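Local atomic coordinates of heme-binding protein A / AI-2 binding protein A (PDB entry 6OFQ), a protein that binds peptides in the periplasm of Helicobacter pylori and probably delivers them to an ABC transporter, as a substrate-binding protein. Residues I314-Y328 against R383-L395. Residues are numbered along the deposited sequence; the frame is centred on the assembly and turned at random.
Sequences INHAINVDDYIKVIY and RNPKGAVFIQASL
Phe390 reaches from helix 386-395 into a hole on helix 320-328 formed by Asp322, Tyr323, Val326 and Ile327, a single knob-into-hole fit between helices that run nearly antiparallel (152°) with axes 10.0 Å apart. With CG anti to the backbone N (chi1 -172°), its ring stands off the helix and turns one face to Tyr323. The Tyr323 ring meets that face edge-on in a T-shaped pair, planes 79° apart, CD1 of Tyr323 lying 3.6 Å from CD1 of Phe390. Tyr323 CB adds a CH-pi contact over the same ring, 4.2 Å from its centroid. At the rim of Phe390, carboxylate oxygen OD2 of Asp322 comes edge-on to within 3.3 Å of CE2, where the ring hydrogens carry slight positive charge. Farther along, CG1 of Ile327 lies over one face of the Tyr323 ring and touches the CA of Gly387 at 3.9 Å, at a point where the second helix has no side chain. Past the other end of helix 320-328, Ile318 packs its CD1 against CD1 of Ile391, and CD2 of Leu395 touches both Ala317 CB and Ile314 CG2.

Waters link the polar groups of the two segments. One water accepts from Asn319 N and donates to Ser394 OG, whose hydroxyl in turn donates to Phe390 O (2.9 Å). Another joins the hydroxyls of Tyr323 and Tyr328 to Arg383 NH2, tying the two segments together beyond the hydroxyl end of Tyr323. Asn319 is the N-cap of helix 320-328, its OD1 accepting from Asp322 N; Asn384, ahead of the turn into the other helix, makes a capping bond from OD1 to Lys386 N.

Both helices lie against the mixed sheet that holds strands 423-429 and 497-510: Tyr323 and Ile391 rest on Phe425 of the former, which Arg383 also meets by cation-pi, while Ile314 and Tyr323 touch the latter and Ala317 abuts helix 357-366.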
loop_
_atom_site.group_PDB
_atom_site.type_symbol
_atom_site.label_atom_id
_atom_site.label_comp_id
_atom_site.label_asym_id
_atom_site.label_seq_id
_atom_site.Cartn_x
_atom_site.Cartn_y
_atom_site.Cartn_z
ATOM N N ILE A 314 16.323 6.107 21.453
ATOM C CA ILE A 314 14.913 6.410 21.112
ATOM C C ILE A 314 14.105 5.112 21.144
ATOM O O ILE A 314 13.022 5.099 21.754
ATOM C CB ILE A 314 14.811 7.095 19.745
ATOM C CG1 ILE A 314 15.380 8.529 19.818
ATOM C CG2 ILE A 314 13.366 7.141 19.226
ATOM C CD1 ILE A 314 15.541 9.272 18.513
ATOM N N ASN A 315 14.646 4.006 20.612
ATOM C CA ASN A 315 13.997 2.696 20.682
ATOM C C ASN A 315 13.726 2.245 22.104
ATOM O O ASN A 315 12.649 1.727 22.379
ATOM C CB ASN A 315 14.772 1.628 19.914
ATOM C CG ASN A 315 14.456 1.576 18.401
ATOM O OD1 ASN A 315 13.816 0.610 17.909
ATOM N ND2 ASN A 315 15.037 2.444 17.617
ATOM N N HIS A 316 14.668 2.470 23.018
ATOM C CA HIS A 316 14.516 2.045 24.406
ATOM C C HIS A 316 13.655 2.999 25.216
ATOM O O HIS A 316 13.336 2.702 26.372
ATOM C CB HIS A 316 15.887 1.902 25.087
ATOM C CG HIS A 316 16.718 0.742 24.637
ATOM N ND1 HIS A 316 16.370 -0.562 24.864
ATOM C CD2 HIS A 316 17.829 0.702 23.867
ATOM C CE1 HIS A 316 17.257 -1.370 24.302
ATOM N NE2 HIS A 316 18.146 -0.621 23.671
ATOM N N ALA A 317 13.339 4.179 24.697
ATOM C CA ALA A 317 12.603 5.216 25.433
ATOM C C ALA A 317 11.110 5.233 25.145
ATOM O O ALA A 317 10.357 5.894 25.850
ATOM C CB ALA A 317 13.164 6.600 25.183
ATOM N N ILE A 318 10.647 4.403 24.221
ATOM C CA ILE A 318 9.220 4.353 23.877
ATOM C C ILE A 318 8.638 3.033 24.309
ATOM O O ILE A 318 9.072 1.953 23.900
ATOM C CB ILE A 318 9.014 4.536 22.363
ATOM C CG1 ILE A 318 9.426 5.946 21.968
ATOM C CG2 ILE A 318 7.571 4.292 21.916
ATOM C CD1 ILE A 318 9.780 6.153 20.525
ATOM N N ASN A 319 7.723 3.098 25.283
ATOM C CA ASN A 319 7.104 1.881 25.769
ATOM C C ASN A 319 6.001 1.344 24.889
ATOM O O ASN A 319 4.889 1.866 24.850
ATOM C CB ASN A 319 6.603 2.110 27.201
ATOM C CG ASN A 319 5.944 0.888 27.788
ATOM O OD1 ASN A 319 5.633 -0.104 27.147
ATOM N ND2 ASN A 319 5.796 0.936 29.127
ATOM N N VAL A 320 6.356 0.444 23.987
ATOM C CA VAL A 320 5.416 0.018 22.946
ATOM C C VAL A 320 4.224 -0.734 23.522
ATOM O O VAL A 320 3.112 -0.605 23.000
ATOM C CB VAL A 320 6.125 -0.769 21.794
ATOM C CG1 VAL A 320 5.094 -1.398 20.870
ATOM C CG2 VAL A 320 7.065 0.157 21.050
ATOM N N ASP A 321 4.408 -1.517 24.587
ATOM C CA ASP A 321 3.241 -2.163 25.208
ATOM C C ASP A 321 2.191 -1.100 25.645
ATOM O O ASP A 321 0.981 -1.215 25.432
ATOM C CB ASP A 321 3.598 -3.045 26.396
ATOM C CG ASP A 321 4.373 -4.282 26.017
ATOM O OD1 ASP A 321 4.218 -4.844 24.918
ATOM O OD2 ASP A 321 5.088 -4.801 26.894
ATOM N N ASP A 322 2.656 -0.010 26.233
ATOM C CA ASP A 322 1.777 1.091 26.637
ATOM C C ASP A 322 1.180 1.825 25.451
ATOM O O ASP A 322 0.008 2.196 25.396
ATOM C CB ASP A 322 2.570 2.041 27.525
ATOM C CG ASP A 322 1.691 3.005 28.265
ATOM O OD1 ASP A 322 0.781 2.485 28.946
ATOM O OD2 ASP A 322 1.998 4.206 28.277
ATOM N N TYR A 323 2.004 2.020 24.414
ATOM C CA TYR A 323 1.516 2.615 23.191
ATOM C C TYR A 323 0.360 1.821 22.583
ATOM O O TYR A 323 -0.638 2.429 22.136
ATOM C CB TYR A 323 2.689 2.769 22.215
ATOM C CG TYR A 323 2.386 3.453 20.899
ATOM C CD1 TYR A 323 2.484 4.793 20.763
ATOM C CD2 TYR A 323 2.074 2.754 19.761
ATOM C CE1 TYR A 323 2.164 5.442 19.592
ATOM C CE2 TYR A 323 1.851 3.384 18.563
ATOM C CZ TYR A 323 1.886 4.733 18.458
ATOM O OH TYR A 323 1.592 5.351 17.259
ATOM N N ILE A 324 0.490 0.519 22.502
ATOM C CA ILE A 324 -0.563 -0.314 22.007
ATOM C C ILE A 324 -1.859 -0.194 22.824
ATOM O O ILE A 324 -2.929 -0.153 22.243
ATOM C CB ILE A 324 -0.068 -1.734 21.756
ATOM C CG1 ILE A 324 0.894 -1.635 20.542
ATOM C CG2 ILE A 324 -1.193 -2.765 21.631
ATOM C CD1 ILE A 324 1.632 -2.939 20.364
ATOM N N LYS A 325 -1.720 -0.160 24.143
ATOM C CA LYS A 325 -2.898 0.124 24.976
ATOM C C LYS A 325 -3.563 1.465 24.725
ATOM O O LYS A 325 -4.777 1.511 24.512
ATOM C CB LYS A 325 -2.462 -0.015 26.441
ATOM C CG LYS A 325 -2.181 -1.446 26.820
ATOM C CD LYS A 325 -1.798 -1.739 28.266
ATOM C CE LYS A 325 -1.458 -3.226 28.352
ATOM N NZ LYS A 325 -1.334 -3.771 29.733
ATOM N N VAL A 326 -2.786 2.552 24.689
ATOM C CA VAL A 326 -3.297 3.895 24.466
ATOM C C VAL A 326 -3.817 4.211 23.094
ATOM O O VAL A 326 -4.856 4.862 22.929
ATOM C CB VAL A 326 -2.226 4.967 24.781
ATOM C CG1 VAL A 326 -2.709 6.383 24.482
ATOM C CG2 VAL A 326 -1.927 4.829 26.252
ATOM N N ILE A 327 -3.010 3.892 22.092
ATOM C CA ILE A 327 -3.303 4.284 20.755
ATOM C C ILE A 327 -4.231 3.255 20.167
ATOM O O ILE A 327 -5.078 3.606 19.362
ATOM C CB ILE A 327 -2.075 4.436 19.825
ATOM C CG1 ILE A 327 -1.241 5.664 20.158
ATOM C CG2 ILE A 327 -2.447 4.481 18.340
ATOM C CD1 ILE A 327 -1.255 6.200 21.572
ATOM N N TYR A 328 -3.969 1.979 20.391
ATOM C CA TYR A 328 -4.726 0.962 19.712
ATOM C C TYR A 328 -5.772 0.258 20.517
ATOM O O TYR A 328 -6.485 -0.616 20.026
ATOM C CB TYR A 328 -3.768 -0.093 19.088
ATOM C CG TYR A 328 -2.955 0.403 17.876
ATOM C CD1 TYR A 328 -3.517 0.551 16.619
ATOM C CD2 TYR A 328 -1.660 0.843 18.050
ATOM C CE1 TYR A 328 -2.811 1.104 15.567
ATOM C CE2 TYR A 328 -0.917 1.361 16.993
ATOM C CZ TYR A 328 -1.502 1.499 15.766
ATOM O OH TYR A 328 -0.697 1.997 14.753
ATOM N N ARG A 383 -4.746 10.720 11.632
ATOM C CA ARG A 383 -4.263 9.785 12.659
ATOM C C ARG A 383 -4.845 10.235 13.989
ATOM O O ARG A 383 -5.091 11.415 14.173
ATOM C CB ARG A 383 -2.739 9.892 12.829
ATOM C CG ARG A 383 -1.945 9.018 11.876
ATOM C CD ARG A 383 -0.470 9.052 12.280
ATOM N NE ARG A 383 -0.354 8.227 13.474
ATOM C CZ ARG A 383 -0.231 6.902 13.411
ATOM N NH1 ARG A 383 -0.116 6.281 12.234
ATOM N NH2 ARG A 383 -0.222 6.220 14.543
ATOM N N ASN A 384 -4.866 9.365 14.984
ATOM C CA ASN A 384 -5.218 9.822 16.326
ATOM C C ASN A 384 -4.154 10.792 16.832
ATOM O O ASN A 384 -3.010 10.366 16.864
ATOM C CB ASN A 384 -5.240 8.568 17.175
ATOM C CG ASN A 384 -5.804 8.776 18.559
ATOM O OD1 ASN A 384 -5.776 9.858 19.116
ATOM N ND2 ASN A 384 -6.352 7.696 19.104
ATOM N N PRO A 385 -4.476 12.014 17.287
ATOM C CA PRO A 385 -3.501 12.986 17.749
ATOM C C PRO A 385 -2.687 12.485 18.957
ATOM O O PRO A 385 -1.579 12.963 19.153
ATOM C CB PRO A 385 -4.265 14.282 18.015
ATOM C CG PRO A 385 -5.695 13.916 17.902
ATOM C CD PRO A 385 -5.815 12.614 17.177
ATOM N N LYS A 386 -3.237 11.529 19.687
ATOM C CA LYS A 386 -2.592 10.898 20.828
ATOM C C LYS A 386 -1.237 10.308 20.499
ATOM O O LYS A 386 -0.349 10.245 21.351
ATOM C CB LYS A 386 -3.481 9.842 21.516
ATOM C CG LYS A 386 -4.577 10.441 22.384
ATOM C CD LYS A 386 -5.290 9.440 23.294
ATOM C CE LYS A 386 -5.993 8.352 22.491
ATOM N NZ LYS A 386 -7.459 8.267 22.738
ATOM N N GLY A 387 -1.054 9.850 19.263
ATOM C CA GLY A 387 0.149 9.132 18.930
ATOM C C GLY A 387 1.367 10.028 18.960
ATOM O O GLY A 387 2.333 9.662 19.616
ATOM N N ALA A 388 1.330 11.159 18.285
ATOM C CA ALA A 388 2.425 12.109 18.291
ATOM C C ALA A 388 2.648 12.627 19.704
ATOM O O ALA A 388 3.781 12.817 20.079
ATOM C CB ALA A 388 2.251 13.210 17.285
ATOM N N VAL A 389 1.570 12.882 20.431
ATOM C CA VAL A 389 1.710 13.354 21.818
ATOM C C VAL A 389 2.414 12.333 22.708
ATOM O O VAL A 389 3.280 12.674 23.497
ATOM C CB VAL A 389 0.317 13.728 22.339
ATOM C CG1 VAL A 389 0.297 13.904 23.860
ATOM C CG2 VAL A 389 -0.199 14.962 21.650
ATOM N N PHE A 390 2.121 11.060 22.496
ATOM C CA PHE A 390 2.781 9.950 23.192
ATOM C C PHE A 390 4.266 9.945 22.898
ATOM O O PHE A 390 5.065 9.793 23.824
ATOM C CB PHE A 390 2.089 8.624 22.820
ATOM C CG PHE A 390 2.545 7.412 23.604
ATOM C CD1 PHE A 390 3.801 6.856 23.397
ATOM C CD2 PHE A 390 1.755 6.875 24.614
ATOM C CE1 PHE A 390 4.236 5.770 24.138
ATOM C CE2 PHE A 390 2.163 5.753 25.336
ATOM C CZ PHE A 390 3.413 5.211 25.103
ATOM N N ILE A 391 4.647 10.048 21.626
ATOM C CA ILE A 391 6.056 9.984 21.269
ATOM C C ILE A 391 6.753 11.211 21.889
ATOM O O ILE A 391 7.881 11.140 22.410
ATOM C CB ILE A 391 6.306 9.884 19.751
ATOM C CG1 ILE A 391 5.660 8.623 19.155
ATOM C CG2 ILE A 391 7.771 9.954 19.411
ATOM C CD1 ILE A 391 6.098 7.298 19.709
ATOM N N GLN A 392 6.141 12.383 21.780
ATOM C CA GLN A 392 6.694 13.607 22.350
ATOM C C GLN A 392 6.910 13.410 23.846
ATOM O O GLN A 392 7.956 13.798 24.367
ATOM C CB GLN A 392 5.697 14.753 22.106
ATOM C CG GLN A 392 6.126 16.103 22.662
ATOM C CD GLN A 392 4.994 17.089 22.444
ATOM O OE1 GLN A 392 3.885 16.985 22.996
ATOM N NE2 GLN A 392 5.310 18.060 21.618
ATOM N N ALA A 393 5.967 12.782 24.529
ATOM C CA ALA A 393 6.072 12.662 25.997
ATOM C C ALA A 393 7.138 11.640 26.355
ATOM O O ALA A 393 7.921 11.849 27.280
ATOM C CB ALA A 393 4.796 12.148 26.619
ATOM N N SER A 394 7.196 10.563 25.575
ATOM C CA SER A 394 8.189 9.521 25.874
ATOM C C SER A 394 9.593 10.081 25.656
ATOM O O SER A 394 10.485 9.852 26.498
ATOM C CB SER A 394 8.024 8.391 24.855
ATOM O OG SER A 394 6.792 7.713 24.968
ATOM N N LEU A 395 9.843 10.769 24.547
ATOM C CA LEU A 395 11.156 11.313 24.275
ATOM C C LEU A 395 11.574 12.488 25.139
ATOM O O LEU A 395 12.763 12.638 25.426
ATOM C CB LEU A 395 11.399 11.503 22.790
ATOM C CG LEU A 395 11.173 10.266 21.900
ATOM C CD1 LEU A 395 11.555 10.753 20.491
ATOM C CD2 LEU A 395 11.969 9.079 22.367
HETATM O O HOH W 1 6.858 5.490 26.608
HETATM O O HOH W 2 1.294 3.799 15.245
HETATM O O HOH W 3 -6.087 5.958 24.841
#